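Local coordinates for protein anti-H(O) lectin 1 (Ulex europaeus, PDB 1FX5) that binds L-fucose, and so recognises the O(H) blood-group antigen, as a calcium- and manganese-binding legume lectin, at residues A85-L89 against Q223-E227; G139-I143 against A155-K160. All coordinates share one frame; numbering follows the deposited sequence.

Contact 1: A85-L89 against Q223-E227; sequences ATDGL and QATHE
The imidazole of His226 turns one face to the backbone of Gly88. Gly88 O sits 3.6 Å above the plane of the His226 ring, close to the middle of that face, and Gly88 N is 3.4 Å from His226 NE2. With CG beside its own backbone N (chi1 -56°), the ring of His226 leans back along its strand toward Ala224 and reaches the other segment. Thr86 O comes to the same ring at its edge, in plane, 3.8 Å from His226 CE1.

Small apolar contacts lie along the same interface. Ala85 and Ala224 point their methyls at each other, CB to CB 4.2 Å. At the far end the Leu89 branch CD2 meets His226 CD2 at 4.2 Å, the two side chains crossing at a slant. Separately, the methyl of Ala224 rests on a carbonyl oxygen, CB to Thr86 O 3.7 Å.

This is packing between the two sheets of the legume-lectin sandwich: residues 88-89 begin a strand of the curved front sheet, whereas 224-227 lie on a strand of the back sheet. Asp87 and Gly88 together face Ser217 as a classic beta bulge, and Gly88 takes a positive phi of 125° that favours glycine.

Polar bonds gather around Thr86 and Asp87. Thr86 OG1 bonds to Asp87 OD1 at 2.8 Å, arriving well above the carboxylate plane, while Asp87 OD2 binds a methylpentanediol, probably from the crystallisation liquor. The peptide between Thr86 and Asp87 is cis; in legume lectins such a bond precedes the conserved aspartate of the sugar site, so the diol probably marks the fucose pocket. Thr218 OG1 bonds to both Thr86 O and Ala224 N, bridging the segments, and a weak bond joins Asn35 to His226 ND1.

Contact 2: G139-I143 against A155-K160; sequences GFPHI and AERWNK. With MN (manganese (II) ion), chain F.
Arg157 carries CG anti to the backbone N (chi1 -170°) and runs extended to NE, which lays its side chain across the ring of Phe140. The guanidinium of Arg157 stacks nearly parallel to that ring, planes 16° apart and centres 4.2 Å apart, as an off-centre cation-pi pair with Phe140 CD1 over the guanidinium. Arg157 CD stands over the middle of the same ring face as a CH-pi contact. In His142, CG falls between the backbone N and the carbonyl carbon (chi1 52°), turning the imidazole to the manganese.

The backbones form an antiparallel beta hairpin of the legume-lectin domain. Ile143 and Glu156 are a hydrogen-bonded pair: Ile143 N donates to Glu156 O at 3.0 Å, and Glu156 N returns a bond to Ile143 O, also 3.0 Å. His142 faces Arg157 as a non-hydrogen-bonded pair. Beyond it Trp158 N reaches Pro141 O at 3.1 Å, the donor lying above the carbonyl plane.

On the inner side, Ile143 CG2 meets Trp158 CB at 3.9 Å, and the indole continues onto Phe126 and Ile194. Trp158 NE1 is bonded to the hydroxyl of Tyr187. Lys160 lays CB over one indole face, and its chain crosses Pro141 at about a right angle, CD to Pro141 CG 3.9 Å; its NZ is bonded to the backbone oxygens of Thr128, Pro82 and Lys83.

His142 NE2 binds manganese at 2.4 Å, alongside two waters and Glu125, Asp127 and Asp137. On the other side of the ring, His142 ND1 donates to Phe140 O at 2.8 Å. That second-shell bond puts the proton on ND1, so NE2 is left to bind the metal, and with the metal bond it restrains the ring's rotation; coordination would probably make ND1 a stronger donor.

In the fold
Contacts 1 and 2 lie 14 Å apart, centre to centre, and each has a side chain near the paired metals. Along the chain contact 2 is nested within the loop that contact 1 closes. Strand 122-127 runs between strands 88-94 and 142-147 of the front sheet, so Leu89 bonds by backbone to Phe126 and His142 to Asp127, a ligand of both metals. The side chains of Asp87 and His142 each come within about 5 Å of the calcium ion at their nearest atoms. The two contacts also touch directly, Lys160 NZ approaching Ala85 O at 3.0 Å. Contact 2 thus supplies a manganese ligand, while contact 1 carries the aspartate beside the probable sugar pocket.

Contact 1: A85-L89 against Q223-E227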
ATOM      1  N   ALA A  85       4.402 -15.104  32.438  1.00 20.44           N
ATOM      2  CA  ALA A  85       3.688 -14.198  31.519  1.00 19.50           C
ATOM      3  C   ALA A  85       3.404 -14.822  30.153  1.00 21.64           C
ATOM      4  O   ALA A  85       4.242 -15.546  29.609  1.00 21.32           O
ATOM      5  CB  ALA A  85       4.452 -12.919  31.364  1.00 19.42           C
ATOM      6  N   THR A  86       2.243 -14.483  29.588  1.00 20.71           N
ATOM      7  CA  THR A  86       1.785 -14.998  28.288  1.00 16.51           C
ATOM      8  C   THR A  86       1.362 -13.806  27.394  1.00 17.66           C
ATOM      9  O   THR A  86       1.407 -12.678  27.868  1.00 18.04           O
ATOM     10  CB  THR A  86       0.548 -15.943  28.525  1.00 17.41           C
ATOM     11  OG1 THR A  86      -0.615 -15.154  28.813  1.00 17.17           O
ATOM     12  CG2 THR A  86       0.770 -16.903  29.714  1.00 11.47           C
ATOM     13  N   ASP A  87       1.058 -13.987  26.095  1.00 17.20           N
ATOM     14  CA  ASP A  87       1.091 -15.257  25.343  1.00 16.17           C
ATOM     15  C   ASP A  87       2.086 -15.193  24.183  1.00 17.74           C
ATOM     16  O   ASP A  87       2.455 -16.242  23.649  1.00 15.91           O
ATOM     17  CB  ASP A  87      -0.281 -15.616  24.776  1.00 14.22           C
ATOM     18  CG  ASP A  87      -1.093 -16.444  25.727  1.00 17.60           C
ATOM     19  OD1 ASP A  87      -1.949 -15.851  26.413  1.00 20.02           O
ATOM     20  OD2 ASP A  87      -0.857 -17.666  25.822  1.00 16.00           O
ATOM     21  N   GLY A  88       2.442 -13.969  23.756  1.00 15.83           N
ATOM     22  CA  GLY A  88       3.388 -13.791  22.662  1.00 13.00           C
ATOM     23  C   GLY A  88       2.892 -12.943  21.504  1.00 16.87           C
ATOM     24  O   GLY A  88       1.857 -12.274  21.607  1.00 15.79           O
ATOM     25  N   LEU A  89       3.672 -12.882  20.428  1.00 15.73           N
ATOM     26  CA  LEU A  89       3.274 -12.100  19.269  1.00 19.05           C
ATOM     27  C   LEU A  89       3.446 -12.954  18.010  1.00 19.19           C
ATOM     28  O   LEU A  89       4.134 -13.985  18.030  1.00 17.10           O
ATOM     29  CB  LEU A  89       4.013 -10.761  19.177  1.00 16.90           C
ATOM     30  CG  LEU A  89       5.511 -10.778  18.938  1.00 21.16           C
ATOM     31  CD1 LEU A  89       5.904  -9.603  18.060  1.00 18.40           C
ATOM     32  CD2 LEU A  89       6.232 -10.727  20.264  1.00 22.73           C
ATOM     33  N   GLN A 223      -0.661 -11.154  32.499  1.00 20.89           N
ATOM     34  CA  GLN A 223      -0.641 -10.143  31.468  1.00 20.27           C
ATOM     35  C   GLN A 223       0.682  -9.512  31.135  1.00 20.13           C
ATOM     36  O   GLN A 223       1.494  -9.255  32.002  1.00 22.56           O
ATOM     37  CB  GLN A 223      -1.635  -9.027  31.789  1.00 19.14           C
ATOM     38  CG  GLN A 223      -3.082  -9.488  31.903  1.00 20.98           C
ATOM     39  CD  GLN A 223      -4.043  -8.312  32.059  1.00 24.69           C
ATOM     40  OE1 GLN A 223      -3.656  -7.231  32.517  1.00 22.98           O
ATOM     41  NE2 GLN A 223      -5.290  -8.512  31.660  1.00 20.60           N
ATOM     42  N   ALA A 224       0.856  -9.246  29.847  1.00 20.41           N
ATOM     43  CA  ALA A 224       2.055  -8.621  29.308  1.00 19.14           C
ATOM     44  C   ALA A 224       1.643  -7.909  28.016  1.00 18.37           C
ATOM     45  O   ALA A 224       0.669  -8.310  27.358  1.00 19.45           O
ATOM     46  CB  ALA A 224       3.120  -9.662  29.019  1.00 18.15           C
ATOM     47  N   THR A 225       2.300  -6.797  27.712  1.00 17.06           N
ATOM     48  CA  THR A 225       1.999  -6.051  26.503  1.00 19.00           C
ATOM     49  C   THR A 225       3.160  -6.346  25.509  1.00 20.06           C
ATOM     50  O   THR A 225       4.296  -6.572  25.928  1.00 18.71           O
ATOM     51  CB  THR A 225       1.816  -4.545  26.809  1.00 23.60           C
ATOM     52  OG1 THR A 225       1.507  -3.844  25.588  1.00 29.22           O
ATOM     53  CG2 THR A 225       3.075  -3.967  27.443  1.00 22.50           C
ATOM     54  N   HIS A 226       2.852  -6.420  24.211  1.00 19.55           N
ATOM     55  CA  HIS A 226       3.848  -6.709  23.172  1.00 17.67           C
ATOM     56  C   HIS A 226       3.857  -5.504  22.250  1.00 18.83           C
ATOM     57  O   HIS A 226       2.824  -5.178  21.663  1.00 19.29           O
ATOM     58  CB  HIS A 226       3.446  -8.004  22.441  1.00 17.32           C
ATOM     59  CG  HIS A 226       3.275  -9.174  23.363  1.00 16.75           C
ATOM     60  ND1 HIS A 226       2.085  -9.445  24.007  1.00 17.00           N
ATOM     61  CD2 HIS A 226       4.168 -10.084  23.822  1.00 18.38           C
ATOM     62  CE1 HIS A 226       2.254 -10.467  24.833  1.00 19.89           C
ATOM     63  NE2 HIS A 226       3.510 -10.874  24.740  1.00 19.22           N
ATOM     64  N   GLU A 227       5.037  -4.903  22.073  1.00 20.48           N
ATOM     65  CA  GLU A 227       5.214  -3.710  21.243  1.00 20.94           C
ATOM     66  C   GLU A 227       6.250  -3.709  20.116  1.00 20.59           C
ATOM     67  O   GLU A 227       7.379  -4.155  20.292  1.00 18.57           O
ATOM     68  CB  GLU A 227       5.476  -2.556  22.204  1.00 23.49           C
ATOM     69  CG  GLU A 227       4.287  -2.364  23.125  1.00 33.39           C
ATOM     70  CD  GLU A 227       4.607  -1.648  24.404  1.00 37.61           C
ATOM     71  OE1 GLU A 227       4.011  -0.597  24.647  1.00 44.52           O
ATOM     72  OE2 GLU A 227       5.417  -2.145  25.202  1.00 45.93           O
TER

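Contact 2: G139-I143 against A155-K160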
ATOM      1  N   GLY A 139       7.482 -28.161  25.943  1.00 21.39           N
ATOM      2  CA  GLY A 139       7.500 -27.668  27.317  1.00 18.33           C
ATOM      3  C   GLY A 139       8.356 -26.477  27.676  1.00 21.76           C
ATOM      4  O   GLY A 139       9.020 -26.537  28.710  1.00 23.31           O
ATOM      5  N   PHE A 140       8.339 -25.405  26.869  1.00 18.10           N
ATOM      6  CA  PHE A 140       9.135 -24.189  27.122  1.00 17.26           C
ATOM      7  C   PHE A 140       8.810 -23.115  26.081  1.00 19.00           C
ATOM      8  O   PHE A 140       8.186 -23.423  25.069  1.00 19.29           O
ATOM      9  CB  PHE A 140      10.639 -24.503  27.061  1.00 16.64           C
ATOM     10  CG  PHE A 140      11.024 -25.522  26.001  1.00 20.73           C
ATOM     11  CD1 PHE A 140      11.429 -26.807  26.373  1.00 16.36           C
ATOM     12  CD2 PHE A 140      10.966 -25.206  24.646  1.00 17.72           C
ATOM     13  CE1 PHE A 140      11.760 -27.750  25.417  1.00 17.27           C
ATOM     14  CE2 PHE A 140      11.298 -26.151  23.675  1.00 18.67           C
ATOM     15  CZ  PHE A 140      11.693 -27.425  24.064  1.00 18.21           C
ATOM     16  N   PRO A 141       9.185 -21.831  26.333  1.00 19.29           N
ATOM     17  CA  PRO A 141       8.916 -20.741  25.366  1.00 16.88           C
ATOM     18  C   PRO A 141       9.617 -21.149  24.059  1.00 19.30           C
ATOM     19  O   PRO A 141      10.648 -21.842  24.102  1.00 18.81           O
ATOM     20  CB  PRO A 141       9.588 -19.531  26.008  1.00 16.23           C
ATOM     21  CG  PRO A 141       9.476 -19.835  27.492  1.00 19.31           C
ATOM     22  CD  PRO A 141       9.833 -21.309  27.550  1.00 14.45           C
ATOM     23  N   HIS A 142       9.126 -20.685  22.912  1.00 16.26           N
ATOM     24  CA  HIS A 142       9.753 -21.077  21.650  1.00 16.28           C
ATOM     25  C   HIS A 142       9.311 -20.244  20.450  1.00 17.37           C
ATOM     26  O   HIS A 142       8.327 -19.485  20.547  1.00 16.77           O
ATOM     27  CB  HIS A 142       9.309 -22.526  21.378  1.00 15.18           C
ATOM     28  CG  HIS A 142       7.810 -22.714  21.440  1.00 16.38           C
ATOM     29  ND1 HIS A 142       7.078 -22.745  22.611  1.00 12.97           N
ATOM     30  CD2 HIS A 142       6.897 -22.817  20.439  1.00 15.77           C
ATOM     31  CE1 HIS A 142       5.777 -22.853  22.302  1.00 17.84           C
ATOM     32  NE2 HIS A 142       5.606 -22.903  20.993  1.00 18.37           N
ATOM     33  N   ILE A 143      10.092 -20.283  19.365  1.00 17.32           N
ATOM     34  CA  ILE A 143       9.687 -19.539  18.168  1.00 21.14           C
ATOM     35  C   ILE A 143       9.346 -20.663  17.161  1.00 19.64           C
ATOM     36  O   ILE A 143      10.119 -21.629  17.012  1.00 18.89           O
ATOM     37  CB  ILE A 143      10.707 -18.467  17.595  1.00 22.18           C
ATOM     38  CG1 ILE A 143      11.691 -19.068  16.603  1.00 28.76           C
ATOM     39  CG2 ILE A 143      11.403 -17.721  18.698  1.00 21.58           C
ATOM     40  CD1 ILE A 143      12.754 -19.939  17.217  1.00 35.62           C
ATOM     41  N   ALA A 155       9.686 -26.019  15.548  1.00 16.42           N
ATOM     42  CA  ALA A 155       9.841 -25.003  16.601  1.00 17.11           C
ATOM     43  C   ALA A 155      11.220 -25.100  17.258  1.00 18.40           C
ATOM     44  O   ALA A 155      11.817 -26.171  17.256  1.00 20.95           O
ATOM     45  CB  ALA A 155       8.755 -25.206  17.679  1.00 10.46           C
ATOM     46  N   GLU A 156      11.743 -23.982  17.770  1.00 18.46           N
ATOM     47  CA  GLU A 156      13.049 -23.992  18.431  1.00 17.22           C
ATOM     48  C   GLU A 156      12.917 -23.312  19.789  1.00 17.80           C
ATOM     49  O   GLU A 156      12.166 -22.329  19.941  1.00 14.83           O
ATOM     50  CB  GLU A 156      14.129 -23.275  17.602  1.00 19.41           C
ATOM     51  CG  GLU A 156      14.394 -23.865  16.190  1.00 25.83           C
ATOM     52  CD  GLU A 156      15.180 -25.190  16.180  1.00 28.08           C
ATOM     53  OE1 GLU A 156      15.908 -25.490  17.152  1.00 32.16           O
ATOM     54  OE2 GLU A 156      15.078 -25.934  15.182  1.00 26.93           O
ATOM     55  N   ARG A 157      13.664 -23.815  20.762  1.00 17.00           N
ATOM     56  CA  ARG A 157      13.653 -23.269  22.126  1.00 20.95           C
ATOM     57  C   ARG A 157      14.085 -21.806  22.170  1.00 18.85           C
ATOM     58  O   ARG A 157      15.112 -21.460  21.610  1.00 16.34           O
ATOM     59  CB  ARG A 157      14.592 -24.076  23.025  1.00 21.93           C
ATOM     60  CG  ARG A 157      14.450 -23.727  24.476  1.00 28.64           C
ATOM     61  CD  ARG A 157      15.150 -24.768  25.307  1.00 37.40           C
ATOM     62  NE  ARG A 157      14.766 -24.694  26.712  1.00 44.74           N
ATOM     63  CZ  ARG A 157      14.712 -25.751  27.523  1.00 47.97           C
ATOM     64  NH1 ARG A 157      15.016 -26.971  27.070  1.00 45.83           N
ATOM     65  NH2 ARG A 157      14.359 -25.583  28.793  1.00 47.35           N
ATOM     66  N   TRP A 158      13.374 -20.995  22.951  1.00 17.99           N
ATOM     67  CA  TRP A 158      13.661 -19.570  23.088  1.00 18.73           C
ATOM     68  C   TRP A 158      13.672 -19.108  24.550  1.00 20.39           C
ATOM     69  O   TRP A 158      12.700 -19.308  25.274  1.00 22.56           O
ATOM     70  CB  TRP A 158      12.578 -18.776  22.311  1.00 18.96           C
ATOM     71  CG  TRP A 158      12.533 -17.227  22.515  1.00 17.71           C
ATOM     72  CD1 TRP A 158      13.603 -16.364  22.595  1.00 16.92           C
ATOM     73  CD2 TRP A 158      11.353 -16.394  22.582  1.00 15.86           C
ATOM     74  NE1 TRP A 158      13.163 -15.059  22.696  1.00 16.87           N
ATOM     75  CE2 TRP A 158      11.791 -15.053  22.695  1.00 16.28           C
ATOM     76  CE3 TRP A 158       9.980 -16.664  22.550  1.00 12.98           C
ATOM     77  CZ2 TRP A 158      10.893 -13.973  22.781  1.00 16.95           C
ATOM     78  CZ3 TRP A 158       9.094 -15.599  22.630  1.00 17.82           C
ATOM     79  CH2 TRP A 158       9.552 -14.262  22.748  1.00 17.77           C
ATOM     80  N   ASN A 159      14.774 -18.520  25.003  1.00 22.64           N
ATOM     81  CA  ASN A 159      14.839 -18.042  26.384  1.00 25.14           C
ATOM     82  C   ASN A 159      14.429 -16.565  26.326  1.00 24.26           C
ATOM     83  O   ASN A 159      15.269 -15.680  26.120  1.00 23.38           O
ATOM     84  CB  ASN A 159      16.246 -18.198  26.944  1.00 28.58           C
ATOM     85  CG  ASN A 159      16.660 -19.658  27.059  1.00 37.49           C
ATOM     86  OD1 ASN A 159      17.755 -20.031  26.658  1.00 43.29           O
ATOM     87  ND2 ASN A 159      15.767 -20.499  27.575  1.00 40.31           N
ATOM     88  N   LYS A 160      13.124 -16.333  26.464  1.00 21.20           N
ATOM     89  CA  LYS A 160      12.519 -14.994  26.427  1.00 21.93           C
ATOM     90  C   LYS A 160      13.075 -13.987  27.448  1.00 20.52           C
ATOM     91  O   LYS A 160      13.411 -14.355  28.568  1.00 20.06           O
ATOM     92  CB  LYS A 160      10.977 -15.116  26.553  1.00 19.79           C
ATOM     93  CG  LYS A 160      10.510 -15.910  27.792  1.00 19.00           C
ATOM     94  CD  LYS A 160       8.998 -15.943  27.929  1.00 16.40           C
ATOM     95  CE  LYS A 160       8.593 -16.365  29.337  1.00 14.42           C
ATOM     96  NZ  LYS A 160       7.125 -16.367  29.546  1.00 12.03           N
TER
HETATM   97 MN    MN F 250       3.384 -22.623  20.230  1.00 14.20          MN
HETATM   98  O   HOH W   1       1.476 -22.356  19.342  1.00 12.98           O
HETATM   99  O   HOH W   2       3.890 -24.269  18.870  1.00  9.80           O